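Local coordinates for protein phosphoserine aminotransferase (Bacillus circulans, PDB 2C0R) that catalyses the reversible, pyridoxal-phosphate-dependent conversion of 3-phosphohydroxypyruvate to phosphoserine, the second step of serine biosynthesis from 3-phosphoglycerate, at residues A[224-227]-A[228-231]; A[231-234]-A[235-239]. The protein carries 1 engineered substitution. All coordinates share one frame; numbering follows the deposited sequence.

Contact 1: A[224-227]-A[228-231]; sequences MLRY and DTYV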
ATOM      1  N   MET A 224      -6.466 -11.982  -3.835  1.00 14.59           N
ATOM      2  CA  MET A 224      -5.462 -10.904  -3.880  1.00 15.19           C
ATOM      3  C   MET A 224      -4.045 -11.444  -4.002  1.00 15.54           C
ATOM      4  O   MET A 224      -3.128 -10.636  -4.133  1.00 16.46           O
ATOM      5  CB  MET A 224      -5.620 -10.056  -2.605  1.00 16.74           C
ATOM      6  CG  MET A 224      -6.928  -9.275  -2.639  1.00 15.50           C
ATOM      7  SD  MET A 224      -7.057  -8.133  -4.005  1.00 17.51           S
ATOM      8  CE  MET A 224      -5.699  -7.011  -3.583  1.00 26.95           C
ATOM      9  N   LEU A 225      -3.856 -12.752  -3.930  1.00 15.95           N
ATOM     10  CA  LEU A 225      -2.516 -13.306  -4.064  1.00 17.85           C
ATOM     11  C   LEU A 225      -2.352 -14.090  -5.352  1.00 14.01           C
ATOM     12  O   LEU A 225      -1.373 -14.823  -5.497  1.00 12.97           O
ATOM     13  CB  LEU A 225      -2.171 -14.166  -2.848  1.00 20.20           C
ATOM     14  CG  LEU A 225      -1.687 -13.260  -1.698  1.00 20.83           C
ATOM     15  CD1 LEU A 225      -1.673 -14.142  -0.456  1.00 29.32           C
ATOM     16  CD2 LEU A 225      -0.338 -12.628  -1.985  1.00 26.82           C
ATOM     17  N   ARG A 226      -3.263 -13.897  -6.289  1.00 12.87           N
ATOM     18  CA  ARG A 226      -3.137 -14.486  -7.613  1.00 12.62           C
ATOM     19  C   ARG A 226      -2.627 -13.438  -8.577  1.00 12.24           C
ATOM     20  O   ARG A 226      -3.193 -12.323  -8.599  1.00 13.63           O
ATOM     21  CB  ARG A 226      -4.504 -14.973  -8.131  1.00 12.70           C
ATOM     22  CG  ARG A 226      -4.943 -16.255  -7.437  1.00 14.91           C
ATOM     23  CD  ARG A 226      -6.415 -16.549  -7.742  1.00 16.32           C
ATOM     24  NE  ARG A 226      -6.626 -16.779  -9.171  1.00 17.17           N
ATOM     25  CZ  ARG A 226      -7.632 -17.492  -9.681  1.00 16.34           C
ATOM     26  NH1 ARG A 226      -8.551 -18.095  -8.939  1.00 20.09           N
ATOM     27  NH2 ARG A 226      -7.660 -17.586 -11.007  1.00 18.63           N
ATOM     28  N   TYR A 227      -1.603 -13.724  -9.379  1.00 11.90           N
ATOM     29  CA  TYR A 227      -1.232 -12.710 -10.370  1.00 12.63           C
ATOM     30  C   TYR A 227      -2.327 -12.425 -11.389  1.00 13.01           C
ATOM     31  O   TYR A 227      -2.407 -11.267 -11.800  1.00 13.08           O
ATOM     32  CB  TYR A 227       0.073 -13.112 -11.126  1.00 13.62           C
ATOM     33  CG  TYR A 227       1.252 -12.970 -10.191  1.00 11.77           C
ATOM     34  CD1 TYR A 227       1.978 -14.077  -9.795  1.00 14.73           C
ATOM     35  CD2 TYR A 227       1.647 -11.714  -9.705  1.00 13.23           C
ATOM     36  CE1 TYR A 227       3.064 -13.993  -8.960  1.00 13.01           C
ATOM     37  CE2 TYR A 227       2.746 -11.608  -8.829  1.00 15.15           C
ATOM     38  CZ  TYR A 227       3.430 -12.756  -8.476  1.00 14.01           C
ATOM     39  OH  TYR A 227       4.470 -12.661  -7.622  1.00 14.36           O
ATOM     40  N   ASP A 228      -3.117 -13.428 -11.796  1.00 13.24           N
ATOM     41  CA  ASP A 228      -4.128 -13.108 -12.840  1.00 12.94           C
ATOM     42  C   ASP A 228      -5.167 -12.133 -12.327  1.00 13.05           C
ATOM     43  O   ASP A 228      -5.792 -11.398 -13.124  1.00 13.14           O
ATOM     44  CB  ASP A 228      -4.709 -14.429 -13.360  1.00 12.47           C
ATOM     45  CG  ASP A 228      -5.455 -15.292 -12.367  1.00 13.60           C
ATOM     46  OD1 ASP A 228      -5.666 -14.937 -11.194  1.00 12.76           O
ATOM     47  OD2 ASP A 228      -5.834 -16.417 -12.788  1.00 15.97           O
ATOM     48  N   THR A 229      -5.364 -12.056 -11.016  1.00 12.57           N
ATOM     49  CA  THR A 229      -6.252 -10.974 -10.502  1.00 12.98           C
ATOM     50  C   THR A 229      -5.765  -9.612 -10.952  1.00 12.96           C
ATOM     51  O   THR A 229      -6.548  -8.715 -11.258  1.00 14.83           O
ATOM     52  CB  THR A 229      -6.283 -11.001  -8.964  1.00 12.61           C
ATOM     53  OG1 THR A 229      -6.843 -12.269  -8.627  1.00 13.83           O
ATOM     54  CG2 THR A 229      -7.110  -9.835  -8.390  1.00 13.83           C
ATOM     55  N   TYR A 230      -4.444  -9.395 -10.898  1.00 11.49           N
ATOM     56  CA  TYR A 230      -3.858  -8.099 -11.298  1.00 12.03           C
ATOM     57  C   TYR A 230      -3.825  -8.004 -12.808  1.00 11.33           C
ATOM     58  O   TYR A 230      -4.138  -6.924 -13.327  1.00 12.59           O
ATOM     59  CB  TYR A 230      -2.473  -7.908 -10.659  1.00 11.88           C
ATOM     60  CG  TYR A 230      -2.598  -7.921  -9.147  1.00 12.27           C
ATOM     61  CD1 TYR A 230      -2.572  -9.075  -8.398  1.00 14.05           C
ATOM     62  CD2 TYR A 230      -2.757  -6.710  -8.471  1.00 11.74           C
ATOM     63  CE1 TYR A 230      -2.685  -9.069  -7.034  1.00 14.33           C
ATOM     64  CE2 TYR A 230      -2.886  -6.679  -7.079  1.00 11.42           C
ATOM     65  CZ  TYR A 230      -2.853  -7.861  -6.378  1.00 14.42           C
ATOM     66  OH  TYR A 230      -2.979  -7.849  -5.000  1.00 15.46           O
ATOM     67  N   VAL A 231      -3.474  -9.106 -13.508  1.00 11.50           N
ATOM     68  CA  VAL A 231      -3.382  -8.993 -14.945  1.00 12.27           C
ATOM     69  C   VAL A 231      -4.759  -8.722 -15.542  1.00 12.49           C
ATOM     70  O   VAL A 231      -4.942  -7.804 -16.318  1.00 13.97           O
ATOM     71  CB  VAL A 231      -2.765 -10.247 -15.576  1.00 14.68           C
ATOM     72  CG1 VAL A 231      -2.847 -10.144 -17.103  1.00 14.83           C
ATOM     73  CG2 VAL A 231      -1.333 -10.447 -15.073  1.00 16.70           C
TER

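Contact 2: A[231-234]-A[235-239]; sequences VKNN and SLYNT. With PLP (pyridoxal-5'-phosphate), chain D.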
ATOM      1  N   VAL A 231      -3.474  -9.106 -13.508  1.00 11.50           N
ATOM      2  CA  VAL A 231      -3.382  -8.993 -14.945  1.00 12.27           C
ATOM      3  C   VAL A 231      -4.759  -8.722 -15.542  1.00 12.49           C
ATOM      4  O   VAL A 231      -4.942  -7.804 -16.318  1.00 13.97           O
ATOM      5  CB  VAL A 231      -2.765 -10.247 -15.576  1.00 14.68           C
ATOM      6  CG1 VAL A 231      -2.847 -10.144 -17.103  1.00 14.83           C
ATOM      7  CG2 VAL A 231      -1.333 -10.447 -15.073  1.00 16.70           C
ATOM      8  N   LYS A 232      -5.742  -9.529 -15.177  1.00 13.15           N
ATOM      9  CA  LYS A 232      -7.056  -9.469 -15.808  1.00 13.48           C
ATOM     10  C   LYS A 232      -7.770  -8.180 -15.478  1.00 11.33           C
ATOM     11  O   LYS A 232      -8.640  -7.772 -16.223  1.00 12.89           O
ATOM     12  CB  LYS A 232      -7.897 -10.675 -15.339  1.00 14.39           C
ATOM     13  CG  LYS A 232      -7.279 -11.970 -15.893  1.00 24.41           C
ATOM     14  CD  LYS A 232      -8.086 -13.195 -15.461  1.00 33.17           C
ATOM     15  CE  LYS A 232      -7.802 -14.327 -16.474  1.00 36.92           C
ATOM     16  NZ  LYS A 232      -6.532 -13.912 -17.195  1.00 54.94           N
ATOM     17  N   ASN A 233      -7.417  -7.557 -14.357  1.00 11.10           N
ATOM     18  CA  ASN A 233      -8.089  -6.352 -13.922  1.00 10.71           C
ATOM     19  C   ASN A 233      -7.188  -5.121 -13.986  1.00 10.44           C
ATOM     20  O   ASN A 233      -7.517  -4.067 -13.428  1.00 11.45           O
ATOM     21  CB  ASN A 233      -8.585  -6.481 -12.485  1.00 11.60           C
ATOM     22  CG  ASN A 233      -9.612  -7.622 -12.373  1.00 13.43           C
ATOM     23  OD1 ASN A 233      -9.312  -8.726 -11.920  1.00 17.22           O
ATOM     24  ND2 ASN A 233     -10.781  -7.242 -12.823  1.00 14.88           N
ATOM     25  N   ASN A 234      -6.049  -5.239 -14.650  1.00 10.09           N
ATOM     26  CA  ASN A 234      -5.127  -4.111 -14.763  1.00 10.83           C
ATOM     27  C   ASN A 234      -4.786  -3.482 -13.422  1.00 10.43           C
ATOM     28  O   ASN A 234      -4.703  -2.228 -13.356  1.00 11.33           O
ATOM     29  CB  ASN A 234      -5.696  -3.073 -15.732  1.00 10.64           C
ATOM     30  CG  ASN A 234      -4.685  -2.011 -16.128  1.00 11.63           C
ATOM     31  OD1 ASN A 234      -3.446  -2.238 -16.116  1.00 12.57           O
ATOM     32  ND2 ASN A 234      -5.200  -0.818 -16.506  1.00 12.51           N
ATOM     33  N   SER A 235      -4.561  -4.296 -12.421  1.00 10.37           N
ATOM     34  CA  SER A 235      -4.221  -3.848 -11.077  1.00 11.24           C
ATOM     35  C   SER A 235      -5.312  -3.002 -10.458  1.00 11.52           C
ATOM     36  O   SER A 235      -5.076  -2.276  -9.494  1.00 14.18           O
ATOM     37  CB  SER A 235      -2.838  -3.153 -11.028  1.00 10.76           C
ATOM     38  OG  SER A 235      -1.854  -4.023 -11.553  1.00 12.34           O
ATOM     39  N   LEU A 236      -6.524  -3.106 -10.965  1.00 11.47           N
ATOM     40  CA  LEU A 236      -7.643  -2.344 -10.417  1.00 11.73           C
ATOM     41  C   LEU A 236      -8.754  -3.238  -9.886  1.00 13.33           C
ATOM     42  O   LEU A 236      -9.892  -2.776  -9.701  1.00 14.53           O
ATOM     43  CB  LEU A 236      -8.249  -1.424 -11.493  1.00 11.89           C
ATOM     44  CG  LEU A 236      -7.278  -0.354 -12.032  1.00 11.80           C
ATOM     45  CD1 LEU A 236      -7.861   0.331 -13.266  1.00 14.89           C
ATOM     46  CD2 LEU A 236      -6.899   0.691 -11.000  1.00 12.24           C
ATOM     47  N   TYR A 237      -8.492  -4.495  -9.605  1.00 11.57           N
ATOM     48  CA  TYR A 237      -9.504  -5.343  -9.015  1.00 12.32           C
ATOM     49  C   TYR A 237     -10.031  -4.745  -7.728  1.00 11.28           C
ATOM     50  O   TYR A 237     -11.229  -4.761  -7.485  1.00 13.03           O
ATOM     51  CB  TYR A 237      -8.916  -6.761  -8.768  1.00 13.46           C
ATOM     52  CG  TYR A 237      -9.930  -7.606  -7.993  1.00 14.23           C
ATOM     53  CD1 TYR A 237     -11.023  -8.213  -8.616  1.00 14.58           C
ATOM     54  CD2 TYR A 237      -9.763  -7.804  -6.624  1.00 12.75           C
ATOM     55  CE1 TYR A 237     -11.920  -8.967  -7.863  1.00 17.52           C
ATOM     56  CE2 TYR A 237     -10.653  -8.535  -5.882  1.00 14.09           C
ATOM     57  CZ  TYR A 237     -11.733  -9.114  -6.509  1.00 18.20           C
ATOM     58  OH  TYR A 237     -12.600  -9.878  -5.732  1.00 19.49           O
ATOM     59  N   ASN A 238      -9.106  -4.263  -6.920  1.00 11.61           N
ATOM     60  CA  ASN A 238      -9.479  -3.461  -5.754  1.00 11.85           C
ATOM     61  C   ASN A 238      -8.816  -2.088  -5.840  1.00 11.22           C
ATOM     62  O   ASN A 238      -8.219  -1.747  -6.863  1.00 11.66           O
ATOM     63  CB  ASN A 238      -9.180  -4.143  -4.432  1.00 11.34           C
ATOM     64  CG  ASN A 238      -7.737  -4.108  -4.050  1.00 11.70           C
ATOM     65  OD1 ASN A 238      -6.835  -4.059  -4.872  1.00 13.12           O
ATOM     66  ND2 ASN A 238      -7.521  -4.140  -2.717  1.00 12.29           N
ATOM     67  N   THR A 239      -8.964  -1.328  -4.763  1.00 10.53           N
ATOM     68  CA  THR A 239      -8.465   0.047  -4.849  1.00 11.35           C
ATOM     69  C   THR A 239      -6.938   0.020  -4.882  1.00 11.64           C
ATOM     70  O   THR A 239      -6.334  -0.487  -3.946  1.00 11.74           O
ATOM     71  CB  THR A 239      -8.993   0.901  -3.683  1.00 12.72           C
ATOM     72  OG1 THR A 239     -10.415   0.661  -3.602  1.00 12.05           O
ATOM     73  CG2 THR A 239      -8.710   2.347  -4.006  1.00 13.43           C
TER
HETATM   74  N1  PLP D 363     -15.359  -3.497   2.045  1.00 11.32           N
HETATM   75  C2  PLP D 363     -16.162  -2.400   1.955  1.00 11.44           C
HETATM   76  C2A PLP D 363     -17.312  -2.196   2.915  1.00 15.43           C
HETATM   77  C3  PLP D 363     -15.842  -1.448   0.992  1.00 12.07           C
HETATM   78  O3  PLP D 363     -16.641  -0.358   0.957  1.00 15.52           O
HETATM   79  C4  PLP D 363     -14.723  -1.568   0.197  1.00 13.62           C
HETATM   80  C4A PLP D 363     -14.291  -0.547  -0.883  1.00 17.85           C
HETATM   81  C5  PLP D 363     -13.981  -2.710   0.296  1.00 12.37           C
HETATM   82  C6  PLP D 363     -14.278  -3.650   1.248  1.00 11.34           C
HETATM   83  C5A PLP D 363     -12.816  -3.011  -0.650  1.00 12.34           C
HETATM   84  O4P PLP D 363     -11.659  -2.242  -0.270  1.00 11.66           O
HETATM   85  P   PLP D 363     -10.287  -2.309  -1.050  1.00 11.65           P
HETATM   86  O1P PLP D 363      -9.330  -1.487  -0.238  1.00 12.51           O
HETATM   87  O2P PLP D 363     -10.569  -1.755  -2.426  1.00 12.06           O
HETATM   88  O3P PLP D 363      -9.902  -3.763  -1.103  1.00 11.88           O
HETATM   89  O   HOH W   1      -1.618  -3.481 -14.183  1.00 14.47           O

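Contact 1: A[224-227]-A[228-231]
Arg-226 and Asp-228 form a side-on salt bridge over the first turn of the short helix 227-232, where the chain passes from a loop into the helix. NH2 of Arg-226 lies 2.8 Å from OD2 of Asp-228, in the guanidinium plane and nearly straight at 170°; Arg-226 NE reaches Asp-228 OD1 at 2.9 Å by a more bent bond, with the oxygen lying out of that plane. Both oxygens use their syn lone pairs, and the two planes stand 33° apart. Asp-228 CG sits between its own backbone N and carbonyl carbon (chi1 63°), which swings the carboxylate back to Arg-226. Replacing Arg-226 by alanine would remove both donors, and the Asp-228 carboxylate would probably lose the two-point grip that sets its tilt. Further in, Val-231 N closes the first helical turn on Tyr-227 O at 3.0 Å, while Thr-229 N makes only a weak bond to Arg-226 O; Thr-229 OG1 bonds to Thr-223 O. Behind this, the Tyr-227 and Tyr-230 side chains pack on Met-83 of helix 76-88 and Ile-73 of strand 68-73. Tyr-230 extends back along the incoming chain, its OH donating to a lone pair of Met-224 O at 2.9 Å, with Met-224 CE only 3.2 Å from the same OH.

Contact 2: A[231-234]-A[235-239]
Asn-233 packs alongside Tyr-237, CB to CB at 3.7 Å, both side chains heading off the same flank of the turn. The amide stands oblique to the ring, the planes 57° apart. Tyr-237 has CG anti to its backbone N (chi1 173°), which carries the phenol past the amide to the second subunit, where OH bonds to Lys-106 of that chain. Between these residues the backbone makes a type I' turn, closed by Leu-236 N on Asn-233 O at 2.8 Å, with the N-H coming from above the carbonyl plane. The turn overlaps a Schellman motif that ends helix 227-232: Asn-234, with positive phi, is the C-prime residue, Ser-235 N returns to Tyr-230 O, and Asn-234 N to Val-231 O. The Asn-234 side chain extends with CG anti to N (chi1 -168°); its OD1 accepts from Gln-55, from Lys-69 and from a water at 2.9 Å. That water also accepts from Ser-235 OG at 2.7 Å, and the same OG bonds to Phe-72 N. Beyond the turn, Asn-238 CG stands between its own backbone N and carbonyl carbon, and ND2 donates nearly straight to O3P of pyridoxal phosphate at 2.9 Å. Thr-239 OG1, beside its backbone N, joins that N on O2P of the same phosphate, at 2.7 and 2.9 Å. Ser-78, Thr-153, Gln-196 and Ala-77 of the second subunit also bond to this cofactor.

Overall arrangement
Contacts 1 and 2 are the two ends of one short helix, 227-232, and share Val-231. Contact 1, at the start, is largely buried, with tyrosines packed towards helix 76-88 and strand 68-73 and a salt bridge in which Asp-228 is buried and Arg-226 partly exposed. Contact 2, at the finish, is only partly buried; its segments are joined by a backbone turn, side-chain packing and a bridging water, and no charged pair links them. The two meet where Thr-229 CG2 packs on Tyr-237 CB and Met-224 CE touches Asn-238 OD1. Both touch the second subunit, but contact 1 meets it by packing, whereas contact 2 brings polar groups to a phosphate held jointly with that subunit.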